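Local coordinates for uncharacterized protein (Porphyromonas gingivalis, PDB 1ZBS) that is of unknown function but probably acts as an N-acetylglucosamine kinase of the ASKHA superfamily, transferring phosphate from ATP to the sugar, at residues 61-66 / 90-95; 218-223 / 250-255; 236-241 / 259-264. All coordinates share one frame; numbering follows the deposited sequence.

Contact 1: residues 61-66 / 90-95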
ATOM      1  N   ARG A  61     -20.276   2.861  37.593  1.00 45.15           N
ATOM      2  CA  ARG A  61     -19.345   3.358  38.600  1.00 45.15           C
ATOM      3  C   ARG A  61     -17.923   3.495  38.058  1.00 44.89           C
ATOM      4  O   ARG A  61     -17.061   4.128  38.675  1.00 44.41           O
ATOM      5  CB  ARG A  61     -19.368   2.420  39.809  1.00 44.75           C
ATOM      6  CG  ARG A  61     -20.732   2.336  40.496  1.00 45.48           C
ATOM      7  CD  ARG A  61     -20.869   3.383  41.597  1.00 45.55           C
ATOM      8  NE  ARG A  61     -20.729   4.741  41.085  1.00 46.01           N
ATOM      9  CZ  ARG A  61     -21.584   5.307  40.242  1.00 47.81           C
ATOM     10  NH1 ARG A  61     -21.380   6.551  39.826  1.00 48.34           N
ATOM     11  NH2 ARG A  61     -22.648   4.635  39.821  1.00 49.00           N
ATOM     12  N   ALA A  62     -17.686   2.892  36.899  1.00 42.27           N
ATOM     13  CA  ALA A  62     -16.383   2.947  36.258  1.00 40.51           C
ATOM     14  C   ALA A  62     -16.516   2.507  34.812  1.00 38.99           C
ATOM     15  O   ALA A  62     -17.437   1.767  34.453  1.00 36.52           O
ATOM     16  CB  ALA A  62     -15.379   2.050  36.990  1.00 39.62           C
ATOM     17  N   VAL A  63     -15.594   2.991  33.990  1.00 38.89           N
ATOM     18  CA  VAL A  63     -15.552   2.682  32.565  1.00 39.19           C
ATOM     19  C   VAL A  63     -14.102   2.433  32.143  1.00 38.75           C
ATOM     20  O   VAL A  63     -13.189   3.174  32.524  1.00 37.06           O
ATOM     21  CB  VAL A  63     -16.171   3.839  31.719  1.00 41.30           C
ATOM     22  CG1 VAL A  63     -15.842   5.174  32.342  1.00 42.91           C
ATOM     23  CG2 VAL A  63     -15.631   3.796  30.293  1.00 40.55           C
ATOM     24  N   TYR A  64     -13.913   1.368  31.367  1.00 39.26           N
ATOM     25  CA  TYR A  64     -12.601   0.970  30.862  1.00 40.65           C
ATOM     26  C   TYR A  64     -12.688   0.845  29.338  1.00 39.76           C
ATOM     27  O   TYR A  64     -13.398  -0.014  28.802  1.00 37.72           O
ATOM     28  CB  TYR A  64     -12.163  -0.372  31.469  1.00 40.17           C
ATOM     29  CG  TYR A  64     -12.187  -0.413  32.980  1.00 40.80           C
ATOM     30  CD1 TYR A  64     -13.291  -0.916  33.668  1.00 41.49           C
ATOM     31  CD2 TYR A  64     -11.099   0.042  33.725  1.00 41.10           C
ATOM     32  CE1 TYR A  64     -13.310  -0.974  35.066  1.00 41.84           C
ATOM     33  CE2 TYR A  64     -11.106  -0.007  35.117  1.00 41.97           C
ATOM     34  CZ  TYR A  64     -12.213  -0.519  35.784  1.00 42.59           C
ATOM     35  OH  TYR A  64     -12.206  -0.590  37.164  1.00 42.81           O
ATOM     36  N   PHE A  65     -11.963   1.720  28.653  1.00 40.58           N
ATOM     37  CA  PHE A  65     -11.961   1.753  27.202  1.00 40.17           C
ATOM     38  C   PHE A  65     -10.632   1.308  26.619  1.00 39.14           C
ATOM     39  O   PHE A  65      -9.566   1.715  27.078  1.00 37.62           O
ATOM     40  CB  PHE A  65     -12.296   3.168  26.723  1.00 41.94           C
ATOM     41  CG  PHE A  65     -12.503   3.271  25.246  1.00 42.65           C
ATOM     42  CD1 PHE A  65     -11.425   3.485  24.391  1.00 43.03           C
ATOM     43  CD2 PHE A  65     -13.777   3.120  24.705  1.00 43.38           C
ATOM     44  CE1 PHE A  65     -11.612   3.544  23.015  1.00 44.31           C
ATOM     45  CE2 PHE A  65     -13.980   3.175  23.330  1.00 44.91           C
ATOM     46  CZ  PHE A  65     -12.896   3.388  22.482  1.00 46.14           C
ATOM     47  N   TYR A  66     -10.715   0.457  25.606  1.00 39.83           N
ATOM     48  CA  TYR A  66      -9.544  -0.057  24.918  1.00 42.62           C
ATOM     49  C   TYR A  66      -9.768   0.152  23.427  1.00 45.23           C
ATOM     50  O   TYR A  66     -10.777  -0.297  22.876  1.00 44.60           O
ATOM     51  CB  TYR A  66      -9.380  -1.546  25.211  1.00 41.70           C
ATOM     52  CG  TYR A  66      -9.078  -1.853  26.657  1.00 40.66           C
ATOM     53  CD1 TYR A  66      -7.818  -1.595  27.191  1.00 40.12           C
ATOM     54  CD2 TYR A  66     -10.054  -2.405  27.494  1.00 40.03           C
ATOM     55  CE1 TYR A  66      -7.528  -1.880  28.522  1.00 39.76           C
ATOM     56  CE2 TYR A  66      -9.775  -2.693  28.830  1.00 39.82           C
ATOM     57  CZ  TYR A  66      -8.505  -2.428  29.335  1.00 39.19           C
ATOM     58  OH  TYR A  66      -8.209  -2.716  30.643  1.00 38.29           O
ATOM     59  N   ASP A  90     -17.127   7.345  38.658  1.00 53.20           N
ATOM     60  CA  ASP A  90     -15.991   7.426  39.577  1.00 55.47           C
ATOM     61  C   ASP A  90     -14.620   7.215  38.930  1.00 54.25           C
ATOM     62  O   ASP A  90     -13.684   7.963  39.204  1.00 54.60           O
ATOM     63  CB  ASP A  90     -16.157   6.409  40.719  1.00 55.95           C
ATOM     64  CG  ASP A  90     -17.089   6.898  41.821  1.00 58.41           C
ATOM     65  OD1 ASP A  90     -17.489   6.063  42.666  1.00 57.68           O
ATOM     66  OD2 ASP A  90     -17.415   8.110  41.857  1.00 60.22           O
ATOM     67  N   ARG A  91     -14.502   6.198  38.079  1.00 53.11           N
ATOM     68  CA  ARG A  91     -13.226   5.895  37.441  1.00 52.32           C
ATOM     69  C   ARG A  91     -13.353   5.696  35.932  1.00 51.58           C
ATOM     70  O   ARG A  91     -14.189   4.921  35.459  1.00 50.17           O
ATOM     71  CB  ARG A  91     -12.618   4.643  38.081  1.00 52.19           C
ATOM     72  CG  ARG A  91     -11.158   4.383  37.734  1.00 53.73           C
ATOM     73  CD  ARG A  91     -10.675   3.048  38.305  1.00 54.53           C
ATOM     74  NE  ARG A  91     -10.763   2.967  39.766  1.00 56.11           N
ATOM     75  CZ  ARG A  91      -9.951   3.594  40.615  1.00 55.07           C
ATOM     76  NH1 ARG A  91      -8.972   4.365  40.163  1.00 54.23           N
ATOM     77  NH2 ARG A  91     -10.114   3.439  41.925  1.00 55.20           N
ATOM     78  N   ILE A  92     -12.509   6.404  35.188  1.00 51.31           N
ATOM     79  CA  ILE A  92     -12.496   6.334  33.733  1.00 52.29           C
ATOM     80  C   ILE A  92     -11.073   6.159  33.218  1.00 51.44           C
ATOM     81  O   ILE A  92     -10.263   7.085  33.272  1.00 51.32           O
ATOM     82  CB  ILE A  92     -13.098   7.603  33.122  1.00 54.26           C
ATOM     83  CG1 ILE A  92     -12.710   7.701  31.649  1.00 55.17           C
ATOM     84  CG2 ILE A  92     -12.647   8.820  33.910  1.00 56.16           C
ATOM     85  CD1 ILE A  92     -13.197   6.535  30.825  1.00 59.15           C
ATOM     86  N   GLU A  93     -10.778   4.962  32.717  1.00 50.76           N
ATOM     87  CA  GLU A  93      -9.453   4.634  32.196  1.00 48.43           C
ATOM     88  C   GLU A  93      -9.479   4.325  30.701  1.00 47.30           C
ATOM     89  O   GLU A  93     -10.296   3.530  30.235  1.00 44.89           O
ATOM     90  CB  GLU A  93      -8.883   3.433  32.959  1.00 50.33           C
ATOM     91  CG  GLU A  93      -8.541   3.705  34.420  1.00 51.01           C
ATOM     92  CD  GLU A  93      -7.986   2.475  35.115  1.00 51.68           C
ATOM     93  OE1 GLU A  93      -7.077   1.835  34.548  1.00 52.83           O
ATOM     94  OE2 GLU A  93      -8.451   2.148  36.228  1.00 52.27           O
ATOM     95  N   VAL A  94      -8.576   4.957  29.955  1.00 47.16           N
ATOM     96  CA  VAL A  94      -8.487   4.753  28.511  1.00 45.83           C
ATOM     97  C   VAL A  94      -7.121   4.174  28.182  1.00 44.88           C
ATOM     98  O   VAL A  94      -6.096   4.730  28.575  1.00 44.83           O
ATOM     99  CB  VAL A  94      -8.672   6.079  27.746  1.00 46.41           C
ATOM    100  CG1 VAL A  94      -8.999   5.799  26.290  1.00 46.61           C
ATOM    101  CG2 VAL A  94      -9.778   6.897  28.390  1.00 45.32           C
ATOM    102  N   ALA A  95      -7.112   3.053  27.470  1.00 44.29           N
ATOM    103  CA  ALA A  95      -5.865   2.387  27.105  1.00 42.76           C
ATOM    104  C   ALA A  95      -5.935   1.822  25.691  1.00 41.63           C
ATOM    105  O   ALA A  95      -7.015   1.697  25.117  1.00 40.72           O
ATOM    106  CB  ALA A  95      -5.565   1.274  28.098  1.00 41.68           C
TER
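Residues 62-66 and 91-95 run side by side as parallel strands, their axes 4.7 Å apart and only 2° from alignment, with Ala62 abreast of Arg91 and Tyr66 abreast of Ala95. Four backbone hydrogen bonds hold them, from Val63 N to Arg91 O (2.8 Å), Glu93 N to Val63 O, Phe65 N to Glu93 O and Ala95 N to Phe65 O; where the pairing begins, Arg61 O receives two weak ones from Asp90 N and Arg91 N. The strands bracket helix 75-85 in a beta-alpha-beta unit of the first ASKHA domain, and 91-95 is an edge strand of the sheet within this chain. On the helix-covered face, Val63 CG1 sits in the crowded position between its own N and carbonyl carbon (chi1 36°) and presses on Ile92 CD1 at 3.3 Å, tighter than usual. Farther along, Phe65 CD1 touches Val94 CG1. On the opposite face, Glu93 lies alongside Tyr64, pointing the same way, and sets Glu93 OE2 3.6 Å from Tyr64 CE2 at the ring edge, the carboxylate turned 75° from the ring. Tyr66 rests CE1 on Ala95 CB (3.7 Å), while its hydroxyl bonds to Arg103 and His278.

Contact 2: residues 218-223 / 250-255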
ATOM      1  N   ASN A 218       1.872 -17.724   3.972  1.00 31.55           N
ATOM      2  CA  ASN A 218       3.083 -16.928   3.897  1.00 30.61           C
ATOM      3  C   ASN A 218       2.945 -15.607   4.630  1.00 29.56           C
ATOM      4  O   ASN A 218       3.911 -15.095   5.199  1.00 26.29           O
ATOM      5  CB  ASN A 218       3.465 -16.673   2.441  1.00 33.88           C
ATOM      6  CG  ASN A 218       3.750 -17.952   1.696  1.00 38.81           C
ATOM      7  OD1 ASN A 218       4.155 -18.952   2.295  1.00 38.45           O
ATOM      8  ND2 ASN A 218       3.551 -17.934   0.383  1.00 41.00           N
ATOM      9  N   SER A 219       1.740 -15.054   4.629  1.00 27.75           N
ATOM     10  CA  SER A 219       1.526 -13.797   5.310  1.00 26.74           C
ATOM     11  C   SER A 219       1.585 -13.993   6.822  1.00 25.05           C
ATOM     12  O   SER A 219       2.173 -13.176   7.534  1.00 23.55           O
ATOM     13  CB  SER A 219       0.185 -13.193   4.909  1.00 27.34           C
ATOM     14  OG  SER A 219       0.140 -11.833   5.315  1.00 31.42           O
ATOM     15  N   PHE A 220       0.979 -15.072   7.310  1.00 24.63           N
ATOM     16  CA  PHE A 220       0.998 -15.361   8.742  1.00 24.07           C
ATOM     17  C   PHE A 220       2.434 -15.639   9.178  1.00 23.96           C
ATOM     18  O   PHE A 220       2.858 -15.214  10.252  1.00 22.72           O
ATOM     19  CB  PHE A 220       0.126 -16.580   9.082  1.00 23.67           C
ATOM     20  CG  PHE A 220      -1.359 -16.304   9.065  1.00 26.47           C
ATOM     21  CD1 PHE A 220      -1.854 -15.015   8.872  1.00 25.92           C
ATOM     22  CD2 PHE A 220      -2.265 -17.344   9.262  1.00 26.66           C
ATOM     23  CE1 PHE A 220      -3.228 -14.771   8.864  1.00 27.25           C
ATOM     24  CE2 PHE A 220      -3.635 -17.113   9.256  1.00 28.24           C
ATOM     25  CZ  PHE A 220      -4.121 -15.817   9.060  1.00 28.83           C
ATOM     26  N   ASP A 221       3.186 -16.353   8.343  1.00 23.45           N
ATOM     27  CA  ASP A 221       4.568 -16.673   8.673  1.00 25.65           C
ATOM     28  C   ASP A 221       5.354 -15.363   8.772  1.00 26.05           C
ATOM     29  O   ASP A 221       6.139 -15.166   9.702  1.00 25.05           O
ATOM     30  CB  ASP A 221       5.182 -17.584   7.598  1.00 27.99           C
ATOM     31  CG  ASP A 221       6.547 -18.120   7.997  1.00 31.66           C
ATOM     32  OD1 ASP A 221       6.631 -18.860   9.006  1.00 34.56           O
ATOM     33  OD2 ASP A 221       7.540 -17.800   7.307  1.00 33.95           O
ATOM     34  N   ASP A 222       5.112 -14.478   7.807  1.00 24.31           N
ATOM     35  CA  ASP A 222       5.743 -13.170   7.739  1.00 26.27           C
ATOM     36  C   ASP A 222       5.456 -12.372   8.998  1.00 25.15           C
ATOM     37  O   ASP A 222       6.320 -11.654   9.504  1.00 23.28           O
ATOM     38  CB  ASP A 222       5.201 -12.376   6.549  1.00 30.48           C
ATOM     39  CG  ASP A 222       6.215 -12.209   5.453  1.00 35.49           C
ATOM     40  OD1 ASP A 222       6.171 -12.993   4.478  1.00 37.30           O
ATOM     41  OD2 ASP A 222       7.061 -11.291   5.571  1.00 40.44           O
ATOM     42  N   PHE A 223       4.221 -12.468   9.478  1.00 23.95           N
ATOM     43  CA  PHE A 223       3.849 -11.751  10.685  1.00 23.19           C
ATOM     44  C   PHE A 223       4.694 -12.235  11.859  1.00 23.03           C
ATOM     45  O   PHE A 223       5.229 -11.422  12.618  1.00 24.69           O
ATOM     46  CB  PHE A 223       2.362 -11.926  11.003  1.00 19.36           C
ATOM     47  CG  PHE A 223       1.985 -11.447  12.380  1.00 18.98           C
ATOM     48  CD1 PHE A 223       1.938 -12.338  13.447  1.00 16.73           C
ATOM     49  CD2 PHE A 223       1.721 -10.101  12.618  1.00 15.78           C
ATOM     50  CE1 PHE A 223       1.647 -11.891  14.738  1.00 20.22           C
ATOM     51  CE2 PHE A 223       1.429  -9.639  13.904  1.00 19.82           C
ATOM     52  CZ  PHE A 223       1.389 -10.537  14.969  1.00 19.11           C
ATOM     53  N   GLU A 250      -7.026 -22.459  11.997  1.00 33.61           N
ATOM     54  CA  GLU A 250      -6.369 -23.674  11.533  1.00 36.21           C
ATOM     55  C   GLU A 250      -5.030 -23.335  10.891  1.00 34.62           C
ATOM     56  O   GLU A 250      -3.993 -23.873  11.280  1.00 35.43           O
ATOM     57  CB  GLU A 250      -7.234 -24.413  10.505  1.00 39.68           C
ATOM     58  CG  GLU A 250      -8.514 -25.065  11.040  1.00 46.29           C
ATOM     59  CD  GLU A 250      -9.556 -24.067  11.530  1.00 50.39           C
ATOM     60  OE1 GLU A 250      -9.648 -22.955  10.955  1.00 52.13           O
ATOM     61  OE2 GLU A 250     -10.295 -24.407  12.486  1.00 53.60           O
ATOM     62  N   VAL A 251      -5.054 -22.441   9.905  1.00 33.31           N
ATOM     63  CA  VAL A 251      -3.837 -22.051   9.202  1.00 32.31           C
ATOM     64  C   VAL A 251      -2.816 -21.426  10.147  1.00 32.01           C
ATOM     65  O   VAL A 251      -1.610 -21.673  10.033  1.00 31.86           O
ATOM     66  CB  VAL A 251      -4.134 -21.051   8.067  1.00 33.28           C
ATOM     67  CG1 VAL A 251      -2.861 -20.758   7.295  1.00 31.50           C
ATOM     68  CG2 VAL A 251      -5.199 -21.610   7.143  1.00 32.37           C
ATOM     69  N   LEU A 252      -3.309 -20.614  11.077  1.00 31.05           N
ATOM     70  CA  LEU A 252      -2.456 -19.955  12.056  1.00 29.63           C
ATOM     71  C   LEU A 252      -1.715 -20.996  12.907  1.00 30.19           C
ATOM     72  O   LEU A 252      -0.538 -20.816  13.232  1.00 28.81           O
ATOM     73  CB  LEU A 252      -3.304 -19.034  12.948  1.00 27.81           C
ATOM     74  CG  LEU A 252      -2.518 -18.207  13.970  1.00 27.11           C
ATOM     75  CD1 LEU A 252      -1.482 -17.384  13.229  1.00 24.54           C
ATOM     76  CD2 LEU A 252      -3.447 -17.297  14.776  1.00 26.64           C
ATOM     77  N   SER A 253      -2.399 -22.085  13.261  1.00 29.47           N
ATOM     78  CA  SER A 253      -1.785 -23.160  14.053  1.00 32.34           C
ATOM     79  C   SER A 253      -0.641 -23.825  13.293  1.00 33.79           C
ATOM     80  O   SER A 253       0.450 -24.024  13.833  1.00 34.79           O
ATOM     81  CB  SER A 253      -2.805 -24.248  14.402  1.00 31.22           C
ATOM     82  OG  SER A 253      -3.460 -23.984  15.628  1.00 35.08           O
ATOM     83  N   SER A 254      -0.907 -24.182  12.042  1.00 35.25           N
ATOM     84  CA  SER A 254       0.090 -24.835  11.209  1.00 35.89           C
ATOM     85  C   SER A 254       1.340 -23.987  11.064  1.00 36.58           C
ATOM     86  O   SER A 254       2.454 -24.498  11.142  1.00 35.15           O
ATOM     87  CB  SER A 254      -0.483 -25.120   9.829  1.00 38.00           C
ATOM     88  OG  SER A 254       0.556 -25.487   8.937  1.00 44.32           O
ATOM     89  N   VAL A 255       1.148 -22.689  10.834  1.00 36.78           N
ATOM     90  CA  VAL A 255       2.268 -21.766  10.679  1.00 35.50           C
ATOM     91  C   VAL A 255       3.102 -21.710  11.960  1.00 34.71           C
ATOM     92  O   VAL A 255       4.317 -21.874  11.919  1.00 34.76           O
ATOM     93  CB  VAL A 255       1.779 -20.347  10.331  1.00 37.53           C
ATOM     94  CG1 VAL A 255       2.962 -19.390  10.288  1.00 37.66           C
ATOM     95  CG2 VAL A 255       1.058 -20.358   8.987  1.00 38.30           C
TER
HETATM   96  O   HOH W   1       5.861 -21.345   9.288  1.00 29.80           O
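Two helices that cover the second sheet of the protein, 210-229 and 249-258, meet here through Phe220 and Asp221 on one and Val251, Leu252 and Val255 on the other. The axes of 218-223 and 250-255 come within 9.4 Å and cross at -54°, and no direct hydrogen bond links the segments. Phe220 makes the largest contribution and points at the neighbouring helix. CD1 is nearly eclipsed with CA (chi2 -5°), which leaves CD2 on the far side of the ring as the atom that reaches across. Phe220 CD2 lies 3.8 Å from Leu252 CA and 4.0 Å from Val251 CG1, and also touches Leu252 CD1, while Phe220 CE2 approaches the backbone N of Leu252; the side chains of Phe220 and Val251 cross at about a right angle. In the ASKHA domain the helix 249-258 belongs to the connection between parallel strands 238-241 and 263-267, and Phe220 and Leu252 both rest on Leu116 of strand 111-116, so the aromatic ring is buried between helix and sheet. One turn beyond Val251, Val255 straddles two residues of helix 210-229. Val255 CG1, anti to the backbone N (chi1 175°), packs 3.5 Å from Asp221 CA, close to the helix backbone, and Val255 CG2 comes up at the edge of the Phe220 ring, 3.9 Å from Phe220 CB. The polar link runs through a water that donates to Asp221 OD1 at 2.6 Å and to Val255 O at 3.1 Å, bridging a carboxylate and a backbone carbonyl that could not bond directly. The other carboxylate oxygen, Asp221 OD2, is paired with Arg259, just past the end of helix 249-258.

Contact 3: residues 236-241 / 259-264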
ATOM      1  N   LEU A 236       7.515 -18.505  25.586  1.00 40.63           N
ATOM      2  CA  LEU A 236       6.176 -17.964  25.797  1.00 39.04           C
ATOM      3  C   LEU A 236       5.229 -18.400  24.701  1.00 37.10           C
ATOM      4  O   LEU A 236       5.539 -18.291  23.518  1.00 36.22           O
ATOM      5  CB  LEU A 236       6.214 -16.441  25.840  1.00 39.80           C
ATOM      6  CG  LEU A 236       6.530 -15.756  27.166  1.00 40.29           C
ATOM      7  CD1 LEU A 236       7.355 -16.655  28.073  1.00 39.72           C
ATOM      8  CD2 LEU A 236       7.271 -14.447  26.855  1.00 38.34           C
ATOM      9  N   PRO A 237       4.057 -18.919  25.082  1.00 39.44           N
ATOM     10  CA  PRO A 237       3.065 -19.366  24.099  1.00 38.66           C
ATOM     11  C   PRO A 237       2.401 -18.146  23.446  1.00 36.81           C
ATOM     12  O   PRO A 237       2.195 -17.125  24.101  1.00 38.66           O
ATOM     13  CB  PRO A 237       2.091 -20.176  24.947  1.00 38.26           C
ATOM     14  CG  PRO A 237       2.110 -19.435  26.251  1.00 39.70           C
ATOM     15  CD  PRO A 237       3.604 -19.213  26.453  1.00 39.30           C
ATOM     16  N   LEU A 238       2.073 -18.253  22.162  1.00 36.23           N
ATOM     17  CA  LEU A 238       1.442 -17.150  21.428  1.00 33.29           C
ATOM     18  C   LEU A 238      -0.069 -17.053  21.631  1.00 31.37           C
ATOM     19  O   LEU A 238      -0.806 -18.002  21.375  1.00 29.54           O
ATOM     20  CB  LEU A 238       1.732 -17.288  19.933  1.00 31.85           C
ATOM     21  CG  LEU A 238       3.055 -16.755  19.382  1.00 33.68           C
ATOM     22  CD1 LEU A 238       4.190 -17.042  20.338  1.00 31.61           C
ATOM     23  CD2 LEU A 238       3.316 -17.374  18.013  1.00 30.78           C
ATOM     24  N   HIS A 239      -0.523 -15.893  22.082  1.00 29.51           N
ATOM     25  CA  HIS A 239      -1.940 -15.659  22.292  1.00 29.60           C
ATOM     26  C   HIS A 239      -2.422 -14.708  21.208  1.00 29.80           C
ATOM     27  O   HIS A 239      -1.781 -13.692  20.939  1.00 31.83           O
ATOM     28  CB  HIS A 239      -2.173 -15.063  23.679  1.00 30.02           C
ATOM     29  CG  HIS A 239      -1.948 -16.040  24.790  1.00 31.04           C
ATOM     30  ND1 HIS A 239      -2.803 -17.094  25.034  1.00 30.00           N
ATOM     31  CD2 HIS A 239      -0.953 -16.145  25.703  1.00 29.65           C
ATOM     32  CE1 HIS A 239      -2.344 -17.805  26.047  1.00 29.52           C
ATOM     33  NE2 HIS A 239      -1.222 -17.251  26.470  1.00 31.51           N
ATOM     34  N   PHE A 240      -3.547 -15.032  20.581  1.00 29.75           N
ATOM     35  CA  PHE A 240      -4.070 -14.200  19.494  1.00 29.69           C
ATOM     36  C   PHE A 240      -5.496 -13.751  19.670  1.00 29.93           C
ATOM     37  O   PHE A 240      -6.317 -14.429  20.291  1.00 31.41           O
ATOM     38  CB  PHE A 240      -3.993 -14.943  18.158  1.00 27.26           C
ATOM     39  CG  PHE A 240      -2.601 -15.113  17.630  1.00 24.70           C
ATOM     40  CD1 PHE A 240      -2.104 -14.254  16.652  1.00 23.91           C
ATOM     41  CD2 PHE A 240      -1.794 -16.152  18.088  1.00 24.57           C
ATOM     42  CE1 PHE A 240      -0.826 -14.425  16.126  1.00 22.54           C
ATOM     43  CE2 PHE A 240      -0.508 -16.339  17.575  1.00 24.66           C
ATOM     44  CZ  PHE A 240      -0.024 -15.473  16.589  1.00 25.83           C
ATOM     45  N   ILE A 241      -5.796 -12.598  19.093  1.00 30.25           N
ATOM     46  CA  ILE A 241      -7.142 -12.067  19.149  1.00 31.12           C
ATOM     47  C   ILE A 241      -7.486 -11.518  17.763  1.00 27.94           C
ATOM     48  O   ILE A 241      -6.597 -11.181  16.989  1.00 26.10           O
ATOM     49  CB  ILE A 241      -7.241 -10.971  20.236  1.00 33.00           C
ATOM     50  CG1 ILE A 241      -8.605 -11.056  20.904  1.00 36.60           C
ATOM     51  CG2 ILE A 241      -6.996  -9.594  19.653  1.00 35.53           C
ATOM     52  CD1 ILE A 241      -8.716 -12.238  21.864  1.00 37.72           C
ATOM     53  N   ARG A 259       7.091 -23.287  12.755  1.00 45.40           N
ATOM     54  CA  ARG A 259       8.270 -22.531  13.171  1.00 45.68           C
ATOM     55  C   ARG A 259       8.773 -22.949  14.548  1.00 44.59           C
ATOM     56  O   ARG A 259       9.650 -22.300  15.117  1.00 45.26           O
ATOM     57  CB  ARG A 259       7.994 -21.026  13.163  1.00 45.83           C
ATOM     58  CG  ARG A 259       7.658 -20.478  11.799  1.00 46.24           C
ATOM     59  CD  ARG A 259       8.263 -19.104  11.608  1.00 47.53           C
ATOM     60  NE  ARG A 259       9.693 -19.149  11.316  1.00 45.29           N
ATOM     61  CZ  ARG A 259      10.215 -18.947  10.110  1.00 43.57           C
ATOM     62  NH1 ARG A 259       9.429 -18.686   9.075  1.00 42.53           N
ATOM     63  NH2 ARG A 259      11.526 -18.986   9.936  1.00 44.63           N
ATOM     64  N   GLY A 260       8.209 -24.033  15.075  1.00 43.19           N
ATOM     65  CA  GLY A 260       8.627 -24.540  16.368  1.00 41.60           C
ATOM     66  C   GLY A 260       8.116 -23.763  17.562  1.00 41.49           C
ATOM     67  O   GLY A 260       8.625 -23.912  18.677  1.00 41.09           O
ATOM     68  N   LEU A 261       7.112 -22.927  17.334  1.00 39.93           N
ATOM     69  CA  LEU A 261       6.536 -22.135  18.407  1.00 39.62           C
ATOM     70  C   LEU A 261       5.283 -22.840  18.917  1.00 39.63           C
ATOM     71  O   LEU A 261       4.791 -23.779  18.288  1.00 40.15           O
ATOM     72  CB  LEU A 261       6.204 -20.726  17.897  1.00 41.07           C
ATOM     73  CG  LEU A 261       7.403 -19.874  17.437  1.00 43.24           C
ATOM     74  CD1 LEU A 261       6.927 -18.572  16.814  1.00 42.86           C
ATOM     75  CD2 LEU A 261       8.309 -19.585  18.627  1.00 43.54           C
ATOM     76  N   THR A 262       4.780 -22.409  20.066  1.00 39.65           N
ATOM     77  CA  THR A 262       3.582 -23.015  20.627  1.00 40.62           C
ATOM     78  C   THR A 262       2.445 -22.001  20.693  1.00 38.88           C
ATOM     79  O   THR A 262       2.642 -20.843  21.075  1.00 38.39           O
ATOM     80  CB  THR A 262       3.840 -23.584  22.052  1.00 43.23           C
ATOM     81  OG1 THR A 262       4.287 -22.536  22.926  1.00 47.77           O
ATOM     82  CG2 THR A 262       4.901 -24.677  22.007  1.00 44.75           C
ATOM     83  N   LEU A 263       1.254 -22.445  20.308  1.00 37.49           N
ATOM     84  CA  LEU A 263       0.075 -21.594  20.330  1.00 36.67           C
ATOM     85  C   LEU A 263      -0.500 -21.569  21.740  1.00 35.88           C
ATOM     86  O   LEU A 263      -0.760 -22.617  22.330  1.00 37.14           O
ATOM     87  CB  LEU A 263      -0.981 -22.129  19.357  1.00 35.26           C
ATOM     88  CG  LEU A 263      -2.314 -21.383  19.290  1.00 37.28           C
ATOM     89  CD1 LEU A 263      -2.076 -19.935  18.883  1.00 36.52           C
ATOM     90  CD2 LEU A 263      -3.238 -22.062  18.284  1.00 36.90           C
ATOM     91  N   GLY A 264      -0.683 -20.371  22.283  1.00 35.19           N
ATOM     92  CA  GLY A 264      -1.245 -20.239  23.613  1.00 34.10           C
ATOM     93  C   GLY A 264      -2.763 -20.303  23.534  1.00 33.44           C
ATOM     94  O   GLY A 264      -3.397 -21.109  24.216  1.00 33.13           O
TER
HETATM   95  O   HOH W   2       6.143 -19.600  21.304  1.00 51.32           O
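Leu238 starts against the backbone of the other segment and ends against the side chain of Leu261: Leu238 CB lies 3.8 Å from Thr262 O, CG turns anti to the carbonyl carbon (chi1 -83°), CD1 stays near the same oxygen, and CD2 reaches Leu261 CD1 at 4.0 Å. Leu224 and Val228 of helix 210-229 also pack on this side chain. Leu238 N donates to Thr262 O at 2.9 Å. Leu238 O also receives Gly264 N, but this pair is modelled so close that its geometry is doubtful. The bonds belong to the parallel pairing of strands 238-241 and 263-267, the two strands joined through helix 249-258 in a beta-alpha-beta crossover of the second ASKHA domain; Gly260, with positive phi, is the C-prime residue of the Schellman motif that ends the connecting helix. Leu263 CD1 sits 3.4 Å from Leu238 O and 3.9 Å from Phe240 CD2, the Leu263 and Phe240 side chains meeting under that helix. Turned the other way, the His239 ring lies with one face over Gly264 in a CH-pi contact, Gly264 CA 4.0 Å from the ring centroid and 28° off its normal, while ND1 of His239 is hydrogen-bonded to Ser265. A water donates to Leu236 O at 2.6 Å and accepts a weak bond from Thr262 N.

How the contacts relate
Contacts 1 and 3 occupy equivalent places in two sheets of the same strand order, 3-2-1-4-5: each joins the fourth and fifth strands of its domain, as expected of the duplicated ASKHA fold. Their centres lie 30 Å apart and their nearest atoms about 10 Å, without touching. Contact 2 is on the far side of the chain's centre from contact 1, 35 Å between centres, but touches contact 3, their centres 11 Å apart. There a salt bridge joins Arg259 NH1 to Asp221 OD2 at 2.7 Å, and Phe240 packs against Leu252 and Phe223, knitting helices to strands. In relatives, nucleotide and sugar bind in the cleft between the domains.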